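Methyltransferase-like protein (Saccharopolyspora spinosa, PDB 4PNE) catalyses a [4+2] cycloaddition in spinosyn biosynthesis, on a fold resembling that of S-adenosylmethionine-dependent methyltransferases. Local coordinates at residues M42-T47 and T122-Q127; P57-H62 and G104-R109; S169-S174 and G217-L222. All coordinates share one frame; numbering follows the deposited sequence.

Interaction 1. Residues M42-T47 and T122-Q127; sequences MYDLVT and TVSQVQ. With SAH (S-adenosyl-L-homocysteine), chain C.
Asp44, on helix 36-54, makes its direct hydrogen bonds to the start of helix 125-138 through one carboxylate oxygen, OD1. Its CB lies 3.6 Å from Val126 CG2, and CG keeps to the same methyl. Beyond CG, OD1 accepts from Ser124 OG, 2.6 Å away on the anti side, and from Val126 N at 3.0 Å, which comes from above the carboxylate plane with an N-H...O angle of 160°. The donors approach from opposite faces of that plane, which should fix the rotation of the carboxylate. OD2 turns instead to a water that also accepts from Gln125 N.

Ser124 is the N-cap of helix 125-138: its OG, anti to the backbone N (chi1 172°), accepts from Gln127 N while donating to Asp44. An acidic side chain at a helix N-terminus is probably favoured by the helix dipole. The turn links strand 117-122 of the Rossmann-like sheet to the helix, and Thr122 at the strand end and Gln127 in the helix hold the ribose of S-adenosylhomocysteine. Thr122 OG1 accepts from ligand O2' at 2.8 Å and, in an ST turn, from Ser124 N; it donates to Gln127 OE1 in the plane of that amide carbonyl. Gln127 OE1 also accepts from ligand O3' at 2.8 Å.

The Tyr43 ring lies with one face against ribose C3', which is offset toward the rim, while Gln127 NE2 comes 3.4 Å from Tyr43 CD1, the amide and ring planes being 38° apart. Tyr43 OH is hydrogen-bonded to Glu172. Farther along the helix, Thr47 CG2 rests 3.5 Å from Val126 CG1.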
loop_
_atom_site.group_PDB
_atom_site.type_symbol
_atom_site.label_atom_id
_atom_site.label_comp_id
_atom_site.label_asym_id
_atom_site.label_seq_id
_atom_site.Cartn_x
_atom_site.Cartn_y
_atom_site.Cartn_z
ATOM N N MET A 42 8.677 11.602 -5.270
ATOM C CA MET A 42 8.598 10.632 -6.345
ATOM C C MET A 42 7.138 10.420 -6.687
ATOM O O MET A 42 6.766 10.424 -7.846
ATOM C CB MET A 42 9.286 9.325 -5.962
ATOM C CG MET A 42 9.365 8.285 -7.089
ATOM S SD MET A 42 10.018 8.818 -8.716
ATOM C CE MET A 42 9.676 7.405 -9.763
ATOM N N TYR A 43 6.300 10.249 -5.672
ATOM C CA TYR A 43 4.867 10.070 -5.945
ATOM C C TYR A 43 4.237 11.333 -6.507
ATOM O O TYR A 43 3.310 11.266 -7.326
ATOM C CB TYR A 43 4.136 9.613 -4.672
ATOM C CG TYR A 43 4.203 8.121 -4.495
ATOM C CD1 TYR A 43 3.456 7.280 -5.315
ATOM C CD2 TYR A 43 5.030 7.546 -3.538
ATOM C CE1 TYR A 43 3.518 5.933 -5.183
ATOM C CE2 TYR A 43 5.105 6.151 -3.413
ATOM C CZ TYR A 43 4.338 5.376 -4.251
ATOM O OH TYR A 43 4.363 4.013 -4.173
ATOM N N ASP A 44 4.738 12.493 -6.103
ATOM C CA ASP A 44 4.235 13.758 -6.684
ATOM C C ASP A 44 4.433 13.741 -8.219
ATOM O O ASP A 44 3.572 14.206 -8.988
ATOM C CB ASP A 44 4.938 14.987 -6.081
ATOM C CG ASP A 44 4.482 15.324 -4.656
ATOM O OD1 ASP A 44 3.434 14.839 -4.175
ATOM O OD2 ASP A 44 5.207 16.100 -4.017
ATOM N N LEU A 45 5.596 13.243 -8.621
ATOM C CA LEU A 45 5.975 13.181 -10.017
ATOM C C LEU A 45 5.242 12.107 -10.801
ATOM O O LEU A 45 4.852 12.357 -11.930
ATOM C CB LEU A 45 7.480 12.961 -10.148
ATOM C CG LEU A 45 8.337 14.147 -9.733
ATOM C CD1 LEU A 45 9.818 13.752 -9.725
ATOM C CD2 LEU A 45 8.079 15.326 -10.644
ATOM N N VAL A 46 5.067 10.923 -10.225
ATOM C CA VAL A 46 4.539 9.779 -10.963
ATOM C C VAL A 46 3.013 9.725 -10.946
ATOM O O VAL A 46 2.401 9.091 -11.789
ATOM C CB VAL A 46 5.109 8.439 -10.401
ATOM C CG1 VAL A 46 4.407 8.022 -9.151
ATOM C CG2 VAL A 46 4.966 7.333 -11.436
ATOM N N THR A 47 2.385 10.454 -10.030
ATOM C CA THR A 47 0.929 10.401 -9.921
ATOM C C THR A 47 0.153 10.660 -11.201
ATOM O O THR A 47 -0.752 9.870 -11.525
ATOM C CB THR A 47 0.447 11.415 -8.863
ATOM O OG1 THR A 47 0.698 10.864 -7.582
ATOM C CG2 THR A 47 -1.047 11.684 -8.979
ATOM N N THR A 122 -0.337 10.167 3.835
ATOM C CA THR A 122 0.645 9.931 2.804
ATOM C C THR A 122 1.712 11.014 2.894
ATOM O O THR A 122 1.466 12.056 3.475
ATOM C CB THR A 122 0.020 9.919 1.418
ATOM O OG1 THR A 122 1.071 9.859 0.437
ATOM C CG2 THR A 122 -0.841 11.167 1.191
ATOM N N VAL A 123 2.876 10.782 2.318
ATOM C CA VAL A 123 3.927 11.809 2.315
ATOM C C VAL A 123 3.930 12.631 1.024
ATOM O O VAL A 123 4.738 13.539 0.869
ATOM C CB VAL A 123 5.292 11.168 2.545
ATOM C CG1 VAL A 123 5.394 10.745 4.008
ATOM C CG2 VAL A 123 5.525 9.953 1.618
ATOM N N SER A 124 2.996 12.307 0.142
ATOM C CA SER A 124 2.843 13.011 -1.122
ATOM C C SER A 124 1.746 14.052 -1.046
ATOM O O SER A 124 0.582 13.688 -0.924
ATOM C CB SER A 124 2.525 12.008 -2.221
ATOM O OG SER A 124 2.182 12.660 -3.431
ATOM N N GLN A 125 2.087 15.344 -1.204
ATOM C CA GLN A 125 1.070 16.398 -1.202
ATOM C C GLN A 125 0.156 16.321 -2.427
ATOM O O GLN A 125 -1.015 16.684 -2.358
ATOM C CB GLN A 125 1.729 17.771 -1.119
ATOM C CG GLN A 125 2.557 17.952 0.101
ATOM C CD GLN A 125 3.232 19.299 0.164
ATOM O OE1 GLN A 125 2.863 20.146 0.970
ATOM N NE2 GLN A 125 4.227 19.502 -0.686
ATOM N N VAL A 126 0.685 15.836 -3.553
ATOM C CA VAL A 126 -0.149 15.570 -4.702
ATOM C C VAL A 126 -1.235 14.597 -4.320
ATOM O O VAL A 126 -2.384 14.800 -4.628
ATOM C CB VAL A 126 0.674 15.009 -5.889
ATOM C CG1 VAL A 126 -0.229 14.429 -6.947
ATOM C CG2 VAL A 126 1.588 16.107 -6.481
ATOM N N GLN A 127 -0.876 13.502 -3.665
ATOM C CA GLN A 127 -1.899 12.515 -3.300
ATOM C C GLN A 127 -2.925 13.060 -2.278
ATOM O O GLN A 127 -4.117 12.765 -2.375
ATOM C CB GLN A 127 -1.231 11.232 -2.776
ATOM C CG GLN A 127 -0.550 10.464 -3.879
ATOM C CD GLN A 127 0.128 9.212 -3.406
ATOM O OE1 GLN A 127 0.499 9.093 -2.246
ATOM N NE2 GLN A 127 0.379 8.327 -4.319
HETATM N N SAH C . -2.184 2.097 0.172
HETATM C CA SAH C . -2.331 2.783 -1.116
HETATM C CB SAH C . -1.022 3.300 -1.706
HETATM C CG SAH C . 0.181 2.390 -1.701
HETATM S SD SAH C . 1.546 3.135 -2.606
HETATM C C SAH C . -3.014 1.864 -2.091
HETATM O O SAH C . -3.499 2.323 -3.110
HETATM O OXT SAH C . -3.156 0.672 -1.804
HETATM C "C5'" SAH C . 2.570 3.566 -1.175
HETATM C "C4'" SAH C . 2.022 4.723 -0.353
HETATM O "O4'" SAH C . 2.759 4.836 0.858
HETATM C "C3'" SAH C . 2.139 6.079 -1.027
HETATM O "O3'" SAH C . 0.887 6.714 -0.841
HETATM C "C2'" SAH C . 3.261 6.770 -0.269
HETATM O "O2'" SAH C . 3.249 8.196 -0.257
HETATM C "C1'" SAH C . 3.071 6.178 1.126
HETATM N N9 SAH C . 4.267 6.329 1.977
HETATM C C8 SAH C . 5.569 6.039 1.726
HETATM N N7 SAH C . 6.327 6.389 2.789
HETATM C C5 SAH C . 5.506 6.919 3.717
HETATM C C6 SAH C . 5.724 7.456 4.969
HETATM N N6 SAH C . 6.935 7.504 5.503
HETATM N N1 SAH C . 4.673 7.902 5.686
HETATM C C2 SAH C . 3.390 7.856 5.180
HETATM N N3 SAH C . 3.168 7.373 3.923
HETATM C C4 SAH C . 4.214 6.885 3.219
HETATM O O HOH W 1 4.928 16.130 -1.530
HETATM O O HOH W 2 -0.028 8.670 -6.923
#

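Interaction 2. Residues P57-H62 and G104-R109. With SAH (S-adenosyl-L-homocysteine), chain C.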
loop_
_atom_site.group_PDB
_atom_site.type_symbol
_atom_site.label_atom_id
_atom_site.label_comp_id
_atom_site.label_asym_id
_atom_site.label_seq_id
_atom_site.Cartn_x
_atom_site.Cartn_y
_atom_site.Cartn_z
ATOM N N PRO A 57 -7.887 8.557 -10.716
ATOM C CA PRO A 57 -7.247 8.185 -9.457
ATOM C C PRO A 57 -7.497 6.717 -9.197
ATOM O O PRO A 57 -8.619 6.279 -9.373
ATOM C CB PRO A 57 -7.945 9.072 -8.429
ATOM C CG PRO A 57 -8.350 10.297 -9.233
ATOM C CD PRO A 57 -8.773 9.724 -10.566
ATOM N N CYS A 58 -6.463 5.982 -8.811
ATOM C CA CYS A 58 -6.487 4.527 -8.792
ATOM C C CYS A 58 -5.875 3.929 -7.536
ATOM O O CYS A 58 -5.103 4.579 -6.817
ATOM C CB CYS A 58 -5.722 3.969 -9.997
ATOM S SG CYS A 58 -3.943 4.376 -9.993
ATOM N N ALA A 59 -6.192 2.668 -7.303
ATOM C CA ALA A 59 -5.422 1.842 -6.370
ATOM C C ALA A 59 -3.963 1.743 -6.825
ATOM O O ALA A 59 -3.683 1.558 -8.000
ATOM C CB ALA A 59 -6.038 0.446 -6.264
ATOM N N ILE A 60 -3.021 1.872 -5.900
ATOM C CA ILE A 60 -1.619 1.675 -6.178
ATOM C C ILE A 60 -1.146 0.449 -5.398
ATOM O O ILE A 60 -0.235 0.493 -4.578
ATOM C CB ILE A 60 -0.803 2.905 -5.817
ATOM C CG1 ILE A 60 -1.530 4.183 -6.270
ATOM C CG2 ILE A 60 0.586 2.805 -6.457
ATOM C CD1 ILE A 60 -0.845 5.489 -5.826
ATOM N N HIS A 61 -1.799 -0.661 -5.679
ATOM C CA HIS A 61 -1.383 -1.947 -5.136
ATOM C C HIS A 61 -1.753 -3.042 -6.145
ATOM O O HIS A 61 -2.526 -2.806 -7.085
ATOM C CB HIS A 61 -2.003 -2.176 -3.746
ATOM C CG HIS A 61 -3.502 -2.243 -3.724
ATOM N ND1 HIS A 61 -4.254 -1.333 -3.008
ATOM C CD2 HIS A 61 -4.386 -3.098 -4.293
ATOM C CE1 HIS A 61 -5.538 -1.626 -3.145
ATOM N NE2 HIS A 61 -5.645 -2.695 -3.915
ATOM N N HIS A 62 -1.166 -4.215 -5.964
ATOM C CA HIS A 62 -1.356 -5.348 -6.876
ATOM C C HIS A 62 -2.799 -5.830 -6.884
ATOM O O HIS A 62 -3.521 -5.716 -5.876
ATOM C CB HIS A 62 -0.455 -6.504 -6.462
ATOM C CG HIS A 62 0.950 -6.392 -6.967
ATOM N ND1 HIS A 62 1.630 -5.195 -7.063
ATOM C CD2 HIS A 62 1.807 -7.347 -7.390
ATOM C CE1 HIS A 62 2.830 -5.418 -7.569
ATOM N NE2 HIS A 62 2.972 -6.719 -7.761
ATOM N N GLY A 104 -6.082 7.662 -2.168
ATOM C CA GLY A 104 -7.279 7.440 -1.382
ATOM C C GLY A 104 -8.324 6.537 -2.019
ATOM O O GLY A 104 -9.426 6.383 -1.478
ATOM N N GLN A 105 -8.026 5.934 -3.178
ATOM C CA GLN A 105 -9.068 5.169 -3.838
ATOM C C GLN A 105 -9.559 3.967 -2.983
ATOM O O GLN A 105 -10.762 3.744 -2.896
ATOM C CB GLN A 105 -8.574 4.728 -5.234
ATOM C CG GLN A 105 -9.604 4.062 -6.114
ATOM C CD GLN A 105 -9.731 2.554 -5.841
ATOM O OE1 GLN A 105 -8.920 1.969 -5.141
ATOM N NE2 GLN A 105 -10.737 1.926 -6.431
ATOM N N PRO A 106 -8.657 3.186 -2.362
ATOM C CA PRO A 106 -9.118 2.087 -1.533
ATOM C C PRO A 106 -9.905 2.574 -0.303
ATOM O O PRO A 106 -10.914 1.972 0.043
ATOM C CB PRO A 106 -7.807 1.397 -1.138
ATOM C CG PRO A 106 -6.864 1.712 -2.241
ATOM C CD PRO A 106 -7.198 3.156 -2.522
ATOM N N ALA A 107 -9.455 3.640 0.344
ATOM C CA ALA A 107 -10.196 4.179 1.483
ATOM C C ALA A 107 -11.611 4.591 1.080
ATOM O O ALA A 107 -12.562 4.336 1.791
ATOM C CB ALA A 107 -9.479 5.342 2.084
ATOM N N LEU A 108 -11.738 5.262 -0.056
ATOM C CA LEU A 108 -13.036 5.718 -0.501
ATOM C C LEU A 108 -13.911 4.571 -0.937
ATOM O O LEU A 108 -15.118 4.642 -0.793
ATOM C CB LEU A 108 -12.877 6.742 -1.644
ATOM C CG LEU A 108 -12.293 8.057 -1.145
ATOM C CD1 LEU A 108 -11.721 8.898 -2.266
ATOM C CD2 LEU A 108 -13.322 8.852 -0.357
ATOM N N ARG A 109 -13.319 3.496 -1.455
ATOM C CA ARG A 109 -14.107 2.320 -1.803
ATOM C C ARG A 109 -14.779 1.716 -0.577
ATOM O O ARG A 109 -15.982 1.362 -0.598
ATOM C CB ARG A 109 -13.227 1.266 -2.488
ATOM C CG ARG A 109 -13.943 -0.043 -2.787
ATOM C CD ARG A 109 -13.064 -0.972 -3.629
ATOM N NE ARG A 109 -13.743 -2.240 -3.793
ATOM C CZ ARG A 109 -14.681 -2.457 -4.709
ATOM N NH1 ARG A 109 -14.998 -1.507 -5.593
ATOM N NH2 ARG A 109 -15.259 -3.645 -4.779
HETATM N N SAH C . -2.184 2.097 0.172
HETATM C CA SAH C . -2.331 2.783 -1.116
HETATM C CB SAH C . -1.022 3.300 -1.706
HETATM C CG SAH C . 0.181 2.390 -1.701
HETATM S SD SAH C . 1.546 3.135 -2.606
HETATM C C SAH C . -3.014 1.864 -2.091
HETATM O O SAH C . -3.499 2.323 -3.110
HETATM O OXT SAH C . -3.156 0.672 -1.804
HETATM C "C5'" SAH C . 2.570 3.566 -1.175
HETATM C "C4'" SAH C . 2.022 4.723 -0.353
HETATM O "O4'" SAH C . 2.759 4.836 0.858
HETATM C "C3'" SAH C . 2.139 6.079 -1.027
HETATM O "O3'" SAH C . 0.887 6.714 -0.841
HETATM C "C2'" SAH C . 3.261 6.770 -0.269
HETATM O "O2'" SAH C . 3.249 8.196 -0.257
HETATM C "C1'" SAH C . 3.071 6.178 1.126
HETATM N N9 SAH C . 4.267 6.329 1.977
HETATM C C8 SAH C . 5.569 6.039 1.726
HETATM N N7 SAH C . 6.327 6.389 2.789
HETATM C C5 SAH C . 5.506 6.919 3.717
HETATM C C6 SAH C . 5.724 7.456 4.969
HETATM N N6 SAH C . 6.935 7.504 5.503
HETATM N N1 SAH C . 4.673 7.902 5.686
HETATM C C2 SAH C . 3.390 7.856 5.180
HETATM N N3 SAH C . 3.168 7.373 3.923
HETATM C C4 SAH C . 4.214 6.885 3.219
#
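The carboxylate end of the S-adenosylhomocysteine pocket brings loop residues Ala59 and His61 against Gln105 and Pro106, in the first turn of helix 105-113. No hydrogen bond joins the two segments directly; they meet by van der Waals packing and through a shared ligand.

Gln105 CB lies 3.6 Å from Cys58 C. The Gln105 chain bends at chi2 (-85°), which carries OE1 back alongside the loop to 3.4 Å from Ala59 CB, while NE2 is hydrogen-bonded to Asp78. On the neighbouring flank, Pro106 CG sits at the edge of the His61 imidazole, 3.7 Å from CE1, and Ala59 CB lies over one face of that ring, offset toward its rim.

His61 ND1 donates to ligand OXT in the ring plane, at 2.6 Å and an N-H...O angle of 171°. NE2 is tied to Ala77 O, so both ring nitrogens have partners, which should hold the ring's rotation. Ile60 N donates to the other carboxylate oxygen, ligand O, at 2.9 Å, and Pro106 CG packs 3.5 Å from that same atom. Gly104 occupies the N-cap position of the helix, within a Gly-x-Gly sequence consistent with the glycine-rich loop of Rossmann-like methyltransferases.

Interaction 3. Residues S169-S174 and G217-L222. With SAH (S-adenosyl-L-homocysteine), chain C.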
loop_
_atom_site.group_PDB
_atom_site.type_symbol
_atom_site.label_atom_id
_atom_site.label_comp_id
_atom_site.label_asym_id
_atom_site.label_seq_id
_atom_site.Cartn_x
_atom_site.Cartn_y
_atom_site.Cartn_z
ATOM N N SER A 169 2.869 0.012 1.799
ATOM C CA SER A 169 3.525 1.241 2.240
ATOM C C SER A 169 4.758 1.021 3.128
ATOM O O SER A 169 5.698 1.798 3.055
ATOM C CB SER A 169 2.522 2.131 2.955
ATOM O OG SER A 169 2.035 1.469 4.091
ATOM N N LEU A 170 4.788 -0.029 3.954
ATOM C CA LEU A 170 5.882 -0.161 4.917
ATOM C C LEU A 170 7.242 -0.303 4.251
ATOM O O LEU A 170 8.236 0.222 4.743
ATOM C CB LEU A 170 5.635 -1.371 5.838
ATOM C CG LEU A 170 4.444 -1.263 6.786
ATOM C CD1 LEU A 170 4.264 -2.524 7.569
ATOM C CD2 LEU A 170 4.648 -0.094 7.731
ATOM N N LEU A 171 7.322 -1.003 3.132
ATOM C CA LEU A 171 8.634 -1.237 2.555
ATOM C C LEU A 171 9.197 -0.006 1.839
ATOM O O LEU A 171 10.374 0.041 1.521
ATOM C CB LEU A 171 8.595 -2.438 1.616
ATOM C CG LEU A 171 8.436 -3.793 2.307
ATOM C CD1 LEU A 171 8.551 -4.896 1.274
ATOM C CD2 LEU A 171 9.492 -4.036 3.387
ATOM N N GLU A 172 8.378 1.020 1.668
ATOM C CA GLU A 172 8.855 2.291 1.115
ATOM C C GLU A 172 9.512 3.189 2.137
ATOM O O GLU A 172 10.066 4.223 1.793
ATOM C CB GLU A 172 7.703 3.061 0.485
ATOM C CG GLU A 172 7.191 2.368 -0.724
ATOM C CD GLU A 172 6.185 3.177 -1.498
ATOM O OE1 GLU A 172 5.710 4.225 -1.010
ATOM O OE2 GLU A 172 5.901 2.754 -2.613
ATOM N N MET A 173 9.421 2.826 3.398
ATOM C CA MET A 173 9.876 3.710 4.444
ATOM C C MET A 173 11.338 3.500 4.770
ATOM O O MET A 173 11.812 2.379 4.700
ATOM C CB MET A 173 9.012 3.506 5.664
ATOM C CG MET A 173 7.562 3.661 5.289
ATOM S SD MET A 173 6.511 3.590 6.710
ATOM C CE MET A 173 4.897 3.738 5.929
ATOM N N SER A 174 12.047 4.565 5.142
ATOM C CA SER A 174 13.477 4.429 5.397
ATOM C C SER A 174 13.696 3.525 6.598
ATOM O O SER A 174 14.617 2.726 6.609
ATOM C CB SER A 174 14.142 5.794 5.603
ATOM O OG SER A 174 13.595 6.505 6.695
ATOM N N GLY A 217 12.813 -0.165 -7.609
ATOM C CA GLY A 217 13.226 0.624 -6.466
ATOM C C GLY A 217 12.706 0.115 -5.131
ATOM O O GLY A 217 13.126 0.603 -4.089
ATOM N N LEU A 218 11.768 -0.832 -5.152
ATOM C CA LEU A 218 11.235 -1.390 -3.912
ATOM C C LEU A 218 12.268 -2.274 -3.176
ATOM O O LEU A 218 12.877 -3.169 -3.768
ATOM C CB LEU A 218 9.971 -2.189 -4.210
ATOM C CG LEU A 218 9.262 -2.810 -3.015
ATOM C CD1 LEU A 218 8.641 -1.746 -2.141
ATOM C CD2 LEU A 218 8.259 -3.850 -3.474
ATOM N N ARG A 219 12.428 -2.012 -1.882
ATOM C CA ARG A 219 13.211 -2.857 -0.969
ATOM C C ARG A 219 12.790 -4.343 -1.116
ATOM O O ARG A 219 11.612 -4.644 -1.176
ATOM C CB ARG A 219 13.006 -2.358 0.466
ATOM C CG ARG A 219 13.627 -3.194 1.534
ATOM C CD ARG A 219 13.185 -2.698 2.905
ATOM N NE ARG A 219 13.991 -1.573 3.397
ATOM C CZ ARG A 219 13.512 -0.379 3.750
ATOM N NH1 ARG A 219 12.226 -0.102 3.612
ATOM N NH2 ARG A 219 14.329 0.562 4.212
ATOM N N ILE A 220 13.756 -5.251 -1.226
ATOM C CA ILE A 220 13.471 -6.683 -1.281
ATOM C C ILE A 220 13.344 -7.211 0.146
ATOM O O ILE A 220 14.215 -6.995 0.996
ATOM C CB ILE A 220 14.568 -7.473 -2.038
ATOM C CG1 ILE A 220 14.800 -6.865 -3.427
ATOM C CG2 ILE A 220 14.235 -8.981 -2.116
ATOM C CD1 ILE A 220 15.616 -7.728 -4.348
ATOM N N CYS A 221 12.250 -7.909 0.404
ATOM C CA CYS A 221 11.978 -8.431 1.719
ATOM C C CYS A 221 11.176 -9.733 1.600
ATOM O O CYS A 221 10.214 -9.797 0.813
ATOM C CB CYS A 221 11.208 -7.353 2.498
ATOM S SG CYS A 221 10.824 -7.685 4.190
ATOM N N LEU A 222 11.494 -10.727 2.415
ATOM C CA LEU A 222 10.628 -11.904 2.563
ATOM C C LEU A 222 9.395 -11.598 3.430
ATOM O O LEU A 222 9.473 -10.799 4.349
ATOM C CB LEU A 222 11.390 -13.058 3.216
ATOM C CG LEU A 222 12.620 -13.570 2.476
ATOM C CD1 LEU A 222 13.474 -14.415 3.416
ATOM C CD2 LEU A 222 12.194 -14.385 1.288
HETATM N N SAH C . -2.184 2.097 0.172
HETATM C CA SAH C . -2.331 2.783 -1.116
HETATM C CB SAH C . -1.022 3.300 -1.706
HETATM C CG SAH C . 0.181 2.390 -1.701
HETATM S SD SAH C . 1.546 3.135 -2.606
HETATM C C SAH C . -3.014 1.864 -2.091
HETATM O O SAH C . -3.499 2.323 -3.110
HETATM O OXT SAH C . -3.156 0.672 -1.804
HETATM C "C5'" SAH C . 2.570 3.566 -1.175
HETATM C "C4'" SAH C . 2.022 4.723 -0.353
HETATM O "O4'" SAH C . 2.759 4.836 0.858
HETATM C "C3'" SAH C . 2.139 6.079 -1.027
HETATM O "O3'" SAH C . 0.887 6.714 -0.841
HETATM C "C2'" SAH C . 3.261 6.770 -0.269
HETATM O "O2'" SAH C . 3.249 8.196 -0.257
HETATM C "C1'" SAH C . 3.071 6.178 1.126
HETATM N N9 SAH C . 4.267 6.329 1.977
HETATM C C8 SAH C . 5.569 6.039 1.726
HETATM N N7 SAH C . 6.327 6.389 2.789
HETATM C C5 SAH C . 5.506 6.919 3.717
HETATM C C6 SAH C . 5.724 7.456 4.969
HETATM N N6 SAH C . 6.935 7.504 5.503
HETATM N N1 SAH C . 4.673 7.902 5.686
HETATM C C2 SAH C . 3.390 7.856 5.180
HETATM N N3 SAH C . 3.168 7.373 3.923
HETATM C C4 SAH C . 4.214 6.885 3.219
HETATM O O HOH W 3 11.613 0.588 -0.827
#
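Arg219 reaches across to the backbone carbonyls of the 169-174 loop. Its NH1 donates to Met173 O at 2.7 Å with an N-H...O angle of 159°; the acceptor lies within 5° of the guanidinium plane. NH2 adds two weak bonds, to Met173 O and to Ser174 O. The chain is extended as far as CD and then bends at chi3 (-84°), a turn that brings the guanidinium alongside these carbonyls. A buried cationic group thus meets two main-chain carbonyls just after the 3-10 turn 170-172. A water connects the backbones as well, donating to Leu171 O at 2.7 Å and accepting from Arg219 N.

The apolar contacts centre on Leu171. Its CB meets Leu218 CD1 at 3.8 Å, both methyls lie against Cys221 CB, and CD2 comes 4.0 Å from the Arg219 CD methylene as the two side chains cross.

Toward the ligand, Glu172 OE1 approaches C5' of S-adenosylhomocysteine at 3.2 Å, OE2 being hydrogen-bonded to Tyr43 OH. Met173 CE packs on the adenine, 3.9 Å from ligand C6.

The 169-174 loop joins strand 161-167 to helix 176-186, whose first residue, Pro176, touches Arg219. The 217-222 loop comes between strand 191-200 and helix 223-233; Leu171 and Leu218 both pack on that strand, at Glu197 and Val198.

In the fold
All three contacts border one S-adenosylhomocysteine: interaction 1 mainly at the ribose, interaction 2 at the carboxylate, interaction 3 at the adenine and C5'. Along the chain, interaction 2 is nested within the loop closed by interaction 1, and interaction 3 follows both. Interactions 1 and 2 have centres about 14 Å apart and touch where Gln127 packs on Ile60; 1 and 3, with centres about 17 Å apart, are joined by a probable Tyr43-Glu172 hydrogen bond. Interactions 2 and 3, with centres about 19 Å apart, do not touch. Parallel strands 95-99, 117-122 and 161-167 lead into segments 104-109, 122-127 and 169-174, so the ligand is bound beside the strand ends of the Rossmann-like sheet.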